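Local coordinates for N-alpha-acetyltransferase 35, NatC auxiliary subunit (Saccharomyces cerevisiae, PDB 6YGA), which serves as the auxiliary subunit of the NatC N-terminal acetyltransferase, which acetylates the N-terminal methionine of the L-A virus Gag protein, at residues Y364-Q374 with V434-M442. Numbering follows the deposited sequence.
Sequences YLLHVKEFSAQ and VYCSWTYFM. With EDO (1,2-ethanediol), chain C.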
ATOM      1  N   TYR B 364     -26.399  11.287   1.289  1.00 40.58           N
ATOM      2  CA  TYR B 364     -26.077  11.669  -0.083  1.00 38.77           C
ATOM      3  C   TYR B 364     -26.839  12.920  -0.499  1.00 40.30           C
ATOM      4  O   TYR B 364     -26.265  13.836  -1.100  1.00 42.11           O
ATOM      5  CB  TYR B 364     -26.382  10.512  -1.034  1.00 37.82           C
ATOM      6  CG  TYR B 364     -26.462  10.917  -2.490  1.00 38.58           C
ATOM      7  CD1 TYR B 364     -25.314  11.063  -3.255  1.00 38.11           C
ATOM      8  CD2 TYR B 364     -27.691  11.143  -3.101  1.00 39.29           C
ATOM      9  CE1 TYR B 364     -25.384  11.431  -4.583  1.00 38.11           C
ATOM     10  CE2 TYR B 364     -27.771  11.512  -4.431  1.00 40.91           C
ATOM     11  CZ  TYR B 364     -26.614  11.654  -5.168  1.00 40.80           C
ATOM     12  OH  TYR B 364     -26.685  12.019  -6.494  1.00 41.97           O
ATOM     13  N   LEU B 365     -28.137  12.975  -0.192  1.00 41.42           N
ATOM     14  CA  LEU B 365     -28.936  14.133  -0.578  1.00 42.45           C
ATOM     15  C   LEU B 365     -28.467  15.402   0.123  1.00 43.99           C
ATOM     16  O   LEU B 365     -28.658  16.505  -0.400  1.00 45.41           O
ATOM     17  CB  LEU B 365     -30.411  13.868  -0.288  1.00 45.38           C
ATOM     18  CG  LEU B 365     -31.058  12.766  -1.130  1.00 47.87           C
ATOM     19  CD1 LEU B 365     -32.483  12.531  -0.668  1.00 50.18           C
ATOM     20  CD2 LEU B 365     -31.026  13.127  -2.607  1.00 49.10           C
ATOM     21  N   LEU B 366     -27.850  15.270   1.302  1.00 43.27           N
ATOM     22  CA  LEU B 366     -27.281  16.438   1.967  1.00 44.12           C
ATOM     23  C   LEU B 366     -26.129  17.023   1.162  1.00 42.84           C
ATOM     24  O   LEU B 366     -25.982  18.247   1.077  1.00 44.05           O
ATOM     25  CB  LEU B 366     -26.818  16.072   3.376  1.00 46.71           C
ATOM     26  CG  LEU B 366     -27.835  16.250   4.502  1.00 51.34           C
ATOM     27  CD1 LEU B 366     -27.294  15.660   5.791  1.00 51.58           C
ATOM     28  CD2 LEU B 366     -28.173  17.724   4.686  1.00 53.07           C
ATOM     29  N   HIS B 367     -25.297  16.164   0.566  1.00 40.04           N
ATOM     30  CA  HIS B 367     -24.210  16.661  -0.268  1.00 39.24           C
ATOM     31  C   HIS B 367     -24.750  17.411  -1.478  1.00 39.54           C
ATOM     32  O   HIS B 367     -24.258  18.493  -1.818  1.00 39.56           O
ATOM     33  CB  HIS B 367     -23.309  15.510  -0.717  1.00 37.57           C
ATOM     34  CG  HIS B 367     -22.475  14.932   0.382  1.00 37.30           C
ATOM     35  ND1 HIS B 367     -23.014  14.193   1.413  1.00 38.17           N
ATOM     36  CD2 HIS B 367     -21.142  14.986   0.615  1.00 36.14           C
ATOM     37  CE1 HIS B 367     -22.049  13.816   2.233  1.00 37.69           C
ATOM     38  NE2 HIS B 367     -20.904  14.285   1.772  1.00 36.39           N
ATOM     39  N   VAL B 368     -25.769  16.853  -2.135  1.00 38.16           N
ATOM     40  CA  VAL B 368     -26.358  17.514  -3.296  1.00 38.58           C
ATOM     41  C   VAL B 368     -26.994  18.835  -2.891  1.00 38.74           C
ATOM     42  O   VAL B 368     -26.876  19.841  -3.599  1.00 40.07           O
ATOM     43  CB  VAL B 368     -27.378  16.584  -3.978  1.00 36.96           C
ATOM     44  CG1 VAL B 368     -28.027  17.286  -5.163  1.00 33.78           C
ATOM     45  CG2 VAL B 368     -26.708  15.290  -4.414  1.00 33.30           C
ATOM     46  N   LYS B 369     -27.666  18.856  -1.738  1.00 40.69           N
ATOM     47  CA  LYS B 369     -28.356  20.063  -1.296  1.00 42.64           C
ATOM     48  C   LYS B 369     -27.377  21.189  -0.991  1.00 43.31           C
ATOM     49  O   LYS B 369     -27.615  22.342  -1.364  1.00 46.11           O
ATOM     50  CB  LYS B 369     -29.214  19.753  -0.071  1.00 44.47           C
ATOM     51  CG  LYS B 369     -29.752  20.975   0.650  1.00 47.64           C
ATOM     52  CD  LYS B 369     -30.927  20.594   1.533  1.00 53.46           C
ATOM     53  CE  LYS B 369     -31.029  21.494   2.752  1.00 60.09           C
ATOM     54  NZ  LYS B 369     -29.918  21.248   3.716  1.00 62.92           N
ATOM     55  N   GLU B 370     -26.270  20.884  -0.314  1.00 41.80           N
ATOM     56  CA  GLU B 370     -25.330  21.943   0.033  1.00 43.29           C
ATOM     57  C   GLU B 370     -24.576  22.449  -1.191  1.00 40.95           C
ATOM     58  O   GLU B 370     -24.123  23.599  -1.202  1.00 38.69           O
ATOM     59  CB  GLU B 370     -24.363  21.461   1.120  1.00 45.66           C
ATOM     60  CG  GLU B 370     -25.058  21.134   2.443  1.00 53.31           C
ATOM     61  CD  GLU B 370     -24.116  20.566   3.499  1.00 59.05           C
ATOM     62  OE1 GLU B 370     -22.921  20.920   3.491  1.00 59.78           O
ATOM     63  OE2 GLU B 370     -24.570  19.757   4.337  1.00 61.59           O
ATOM     64  N   PHE B 371     -24.438  21.620  -2.226  1.00 41.44           N
ATOM     65  CA  PHE B 371     -23.763  22.034  -3.450  1.00 42.43           C
ATOM     66  C   PHE B 371     -24.690  22.751  -4.424  1.00 43.78           C
ATOM     67  O   PHE B 371     -24.242  23.646  -5.150  1.00 43.34           O
ATOM     68  CB  PHE B 371     -23.131  20.822  -4.138  1.00 43.06           C
ATOM     69  CG  PHE B 371     -22.437  21.153  -5.430  1.00 44.05           C
ATOM     70  CD1 PHE B 371     -21.135  21.626  -5.430  1.00 42.05           C
ATOM     71  CD2 PHE B 371     -23.085  20.986  -6.646  1.00 42.55           C
ATOM     72  CE1 PHE B 371     -20.487  21.932  -6.619  1.00 42.81           C
ATOM     73  CE2 PHE B 371     -22.449  21.292  -7.841  1.00 41.75           C
ATOM     74  CZ  PHE B 371     -21.146  21.766  -7.829  1.00 43.79           C
ATOM     75  N   SER B 372     -25.972  22.383  -4.457  1.00 45.70           N
ATOM     76  CA  SER B 372     -26.906  22.959  -5.413  1.00 48.89           C
ATOM     77  C   SER B 372     -27.955  23.864  -4.787  1.00 52.39           C
ATOM     78  O   SER B 372     -28.603  24.618  -5.520  1.00 49.20           O
ATOM     79  CB  SER B 372     -27.624  21.851  -6.194  1.00 46.75           C
ATOM     80  OG  SER B 372     -28.545  21.171  -5.364  1.00 44.85           O
ATOM     81  N   ALA B 373     -28.143  23.803  -3.466  1.00 57.40           N
ATOM     82  CA  ALA B 373     -29.116  24.639  -2.759  1.00 63.51           C
ATOM     83  C   ALA B 373     -30.535  24.403  -3.271  1.00 72.67           C
ATOM     84  O   ALA B 373     -31.325  25.338  -3.410  1.00 75.00           O
ATOM     85  CB  ALA B 373     -28.745  26.122  -2.849  1.00 61.43           C
ATOM     86  N   GLN B 374     -30.870  23.143  -3.542  1.00 80.36           N
ATOM     87  CA  GLN B 374     -32.186  22.793  -4.061  1.00 88.29           C
ATOM     88  C   GLN B 374     -32.734  21.575  -3.335  1.00 91.07           C
ATOM     89  O   GLN B 374     -32.051  20.551  -3.221  1.00 89.31           O
ATOM     90  CB  GLN B 374     -32.135  22.536  -5.568  1.00 90.51           C
ATOM     91  CG  GLN B 374     -32.415  23.778  -6.399  1.00 92.72           C
ATOM     92  CD  GLN B 374     -32.164  23.567  -7.876  1.00 92.91           C
ATOM     93  OE1 GLN B 374     -31.465  22.636  -8.272  1.00 92.52           O
ATOM     94  NE2 GLN B 374     -32.734  24.438  -8.701  1.00 94.69           N
ATOM     95  N   VAL B 434     -29.844  18.095 -11.740  1.00 47.80           N
ATOM     96  CA  VAL B 434     -29.248  18.446 -10.454  1.00 43.46           C
ATOM     97  C   VAL B 434     -28.268  17.365 -10.008  1.00 41.13           C
ATOM     98  O   VAL B 434     -27.117  17.653  -9.661  1.00 38.37           O
ATOM     99  CB  VAL B 434     -30.342  18.688  -9.399  1.00 44.25           C
ATOM    100  CG1 VAL B 434     -29.727  19.008  -8.044  1.00 40.87           C
ATOM    101  CG2 VAL B 434     -31.268  19.813  -9.845  1.00 45.81           C
ATOM    102  N   TYR B 435     -28.703  16.102 -10.025  1.00 41.49           N
ATOM    103  CA  TYR B 435     -27.800  15.016  -9.653  1.00 41.22           C
ATOM    104  C   TYR B 435     -26.701  14.833 -10.692  1.00 43.55           C
ATOM    105  O   TYR B 435     -25.557  14.523 -10.341  1.00 44.57           O
ATOM    106  CB  TYR B 435     -28.578  13.715  -9.455  1.00 40.48           C
ATOM    107  CG  TYR B 435     -29.653  13.812  -8.399  1.00 42.36           C
ATOM    108  CD1 TYR B 435     -29.328  14.048  -7.070  1.00 42.65           C
ATOM    109  CD2 TYR B 435     -30.993  13.672  -8.731  1.00 45.29           C
ATOM    110  CE1 TYR B 435     -30.307  14.144  -6.102  1.00 44.37           C
ATOM    111  CE2 TYR B 435     -31.981  13.765  -7.770  1.00 46.93           C
ATOM    112  CZ  TYR B 435     -31.630  14.001  -6.456  1.00 47.70           C
ATOM    113  OH  TYR B 435     -32.602  14.094  -5.488  1.00 53.49           O
ATOM    114  N   CYS B 436     -27.028  15.022 -11.974  1.00 45.51           N
ATOM    115  CA  CYS B 436     -26.002  15.013 -13.012  1.00 48.07           C
ATOM    116  C   CYS B 436     -24.939  16.073 -12.739  1.00 47.49           C
ATOM    117  O   CYS B 436     -23.740  15.819 -12.901  1.00 47.14           O
ATOM    118  CB  CYS B 436     -26.649  15.225 -14.384  1.00 52.00           C
ATOM    119  SG  CYS B 436     -25.513  15.305 -15.789  1.00 57.68           S
ATOM    120  N   SER B 437     -25.359  17.259 -12.289  1.00 45.45           N
ATOM    121  CA  SER B 437     -24.407  18.326 -11.994  1.00 44.82           C
ATOM    122  C   SER B 437     -23.484  17.943 -10.840  1.00 42.07           C
ATOM    123  O   SER B 437     -22.262  18.103 -10.930  1.00 40.34           O
ATOM    124  CB  SER B 437     -25.158  19.624 -11.689  1.00 48.37           C
ATOM    125  OG  SER B 437     -24.339  20.558 -11.009  1.00 53.62           O
ATOM    126  N   TRP B 438     -24.053  17.427  -9.746  1.00 39.24           N
ATOM    127  CA  TRP B 438     -23.231  17.057  -8.596  1.00 37.92           C
ATOM    128  C   TRP B 438     -22.306  15.891  -8.926  1.00 36.91           C
ATOM    129  O   TRP B 438     -21.150  15.867  -8.487  1.00 36.54           O
ATOM    130  CB  TRP B 438     -24.116  16.709  -7.399  1.00 37.84           C
ATOM    131  CG  TRP B 438     -23.334  16.320  -6.179  1.00 40.03           C
ATOM    132  CD1 TRP B 438     -22.885  17.152  -5.194  1.00 41.66           C
ATOM    133  CD2 TRP B 438     -22.904  15.001  -5.816  1.00 39.40           C
ATOM    134  NE1 TRP B 438     -22.206  16.433  -4.239  1.00 41.02           N
ATOM    135  CE2 TRP B 438     -22.203  15.110  -4.598  1.00 41.50           C
ATOM    136  CE3 TRP B 438     -23.043  13.739  -6.402  1.00 40.03           C
ATOM    137  CZ2 TRP B 438     -21.645  14.007  -3.956  1.00 41.88           C
ATOM    138  CZ3 TRP B 438     -22.486  12.646  -5.764  1.00 39.86           C
ATOM    139  CH2 TRP B 438     -21.797  12.786  -4.553  1.00 40.26           C
ATOM    140  N   THR B 439     -22.801  14.909  -9.685  1.00 36.40           N
ATOM    141  CA  THR B 439     -21.947  13.809 -10.119  1.00 35.59           C
ATOM    142  C   THR B 439     -20.784  14.320 -10.959  1.00 34.72           C
ATOM    143  O   THR B 439     -19.650  13.848 -10.817  1.00 32.53           O
ATOM    144  CB  THR B 439     -22.766  12.786 -10.910  1.00 35.44           C
ATOM    145  OG1 THR B 439     -23.922  12.409 -10.153  1.00 35.79           O
ATOM    146  CG2 THR B 439     -21.931  11.543 -11.199  1.00 35.82           C
ATOM    147  N   TYR B 440     -21.044  15.291 -11.837  1.00 36.59           N
ATOM    148  CA  TYR B 440     -19.974  15.841 -12.662  1.00 35.01           C
ATOM    149  C   TYR B 440     -18.916  16.520 -11.804  1.00 34.50           C
ATOM    150  O   TYR B 440     -17.714  16.365 -12.051  1.00 33.43           O
ATOM    151  CB  TYR B 440     -20.551  16.817 -13.687  1.00 33.54           C
ATOM    152  CG  TYR B 440     -19.522  17.400 -14.626  1.00 33.92           C
ATOM    153  CD1 TYR B 440     -18.821  16.590 -15.512  1.00 33.34           C
ATOM    154  CD2 TYR B 440     -19.263  18.763 -14.637  1.00 32.00           C
ATOM    155  CE1 TYR B 440     -17.885  17.122 -16.377  1.00 33.29           C
ATOM    156  CE2 TYR B 440     -18.331  19.304 -15.496  1.00 32.92           C
ATOM    157  CZ  TYR B 440     -17.644  18.481 -16.364  1.00 35.18           C
ATOM    158  OH  TYR B 440     -16.713  19.023 -17.220  1.00 37.21           O
ATOM    159  N   PHE B 441     -19.345  17.262 -10.779  1.00 35.20           N
ATOM    160  CA  PHE B 441     -18.390  17.910  -9.886  1.00 36.82           C
ATOM    161  C   PHE B 441     -17.488  16.891  -9.202  1.00 38.71           C
ATOM    162  O   PHE B 441     -16.273  17.096  -9.106  1.00 39.90           O
ATOM    163  CB  PHE B 441     -19.123  18.747  -8.839  1.00 36.63           C
ATOM    164  CG  PHE B 441     -18.258  19.132  -7.676  1.00 39.56           C
ATOM    165  CD1 PHE B 441     -17.340  20.164  -7.791  1.00 40.78           C
ATOM    166  CD2 PHE B 441     -18.352  18.451  -6.473  1.00 39.64           C
ATOM    167  CE1 PHE B 441     -16.536  20.514  -6.725  1.00 41.83           C
ATOM    168  CE2 PHE B 441     -17.550  18.796  -5.405  1.00 41.30           C
ATOM    169  CZ  PHE B 441     -16.642  19.828  -5.529  1.00 42.67           C
HETATM  170  N   MSE B 442     -18.063  15.798  -8.712  1.00 36.64           N
HETATM  171  CA  MSE B 442     -17.288  14.769  -8.031  1.00 37.07           C
HETATM  172  C   MSE B 442     -16.350  14.036  -8.984  1.00 37.64           C
HETATM  173  O   MSE B 442     -15.203  13.756  -8.637  1.00 37.01           O
HETATM  174  CB  MSE B 442     -18.219  13.773  -7.345  1.00 38.51           C
HETATM  175  CG  MSE B 442     -19.030  14.386  -6.223  1.00 41.36           C
HETATM  176 SE   MSE B 442     -17.912  14.890  -4.709  0.57 43.97          SE
HETATM  177  CE  MSE B 442     -17.385  13.096  -4.161  1.00 40.92           C
TER
HETATM  178  C1  EDO C 825     -20.627  18.457  -0.774  1.00 55.84           C
HETATM  179  O1  EDO C 825     -21.392  19.267  -1.674  1.00 54.19           O
HETATM  180  C2  EDO C 825     -19.579  17.668  -1.551  1.00 56.83           C
HETATM  181  O2  EDO C 825     -20.222  16.809  -2.501  1.00 57.82           O
HETATM  182  O   HOH W   1     -24.380  11.003  -7.813  1.00 46.01           O
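A knob-into-hole contact joins two nearly perpendicular helices of the TPR-like helical region, with the indole of Trp438 seated among Tyr364, His367, Val368 and Phe371. The axes of segments 364-372 and 434-442 cross at 91°. They stand 10.1 Å apart at closest approach, and no direct hydrogen bond links the two segments, which makes this a packing contact. The indole is held on both faces: Val368 CG2 lies over the five-membered ring, 4.1 Å from its centroid, while Met442 CG of the same helix as the tryptophan covers the opposite face. Around this knob an aromatic cluster forms. Tyr364 turns its edge to the face of the Trp438 six-membered ring in a T-shaped pair, and its CE1 comes within 3.4 Å of Trp438 CZ3. Trp438 in turn directs an edge at the ring of Phe371 in an offset edge-to-face pair. Phe371 has CG anti to its backbone N (chi1 179°), which extends the ring across to Phe441. There Phe371 CE1 lies over one face of the Phe441 ring in an offset stack, centroids 4.8 Å apart. Phe482 of helix 465-506 also touches both phenylalanines. Farther along, Leu365 CD2 meets the phenol of Tyr435, and Val368 CG1 packs against Val434 CG1. The polar groups of the two helices are joined indirectly. A water connects Tyr364 OH with Thr439 OG1, the latter also donating to Tyr435 O. On the His367 side, a 1,2-ethanediol, probably from the crystallisation liquor, bridges the helices. Its O1 donates to His367 O at 3.0 Å. Its O2 accepts from Trp438 NE1 at 2.7 Å, through a bent N-H...O angle of 141°.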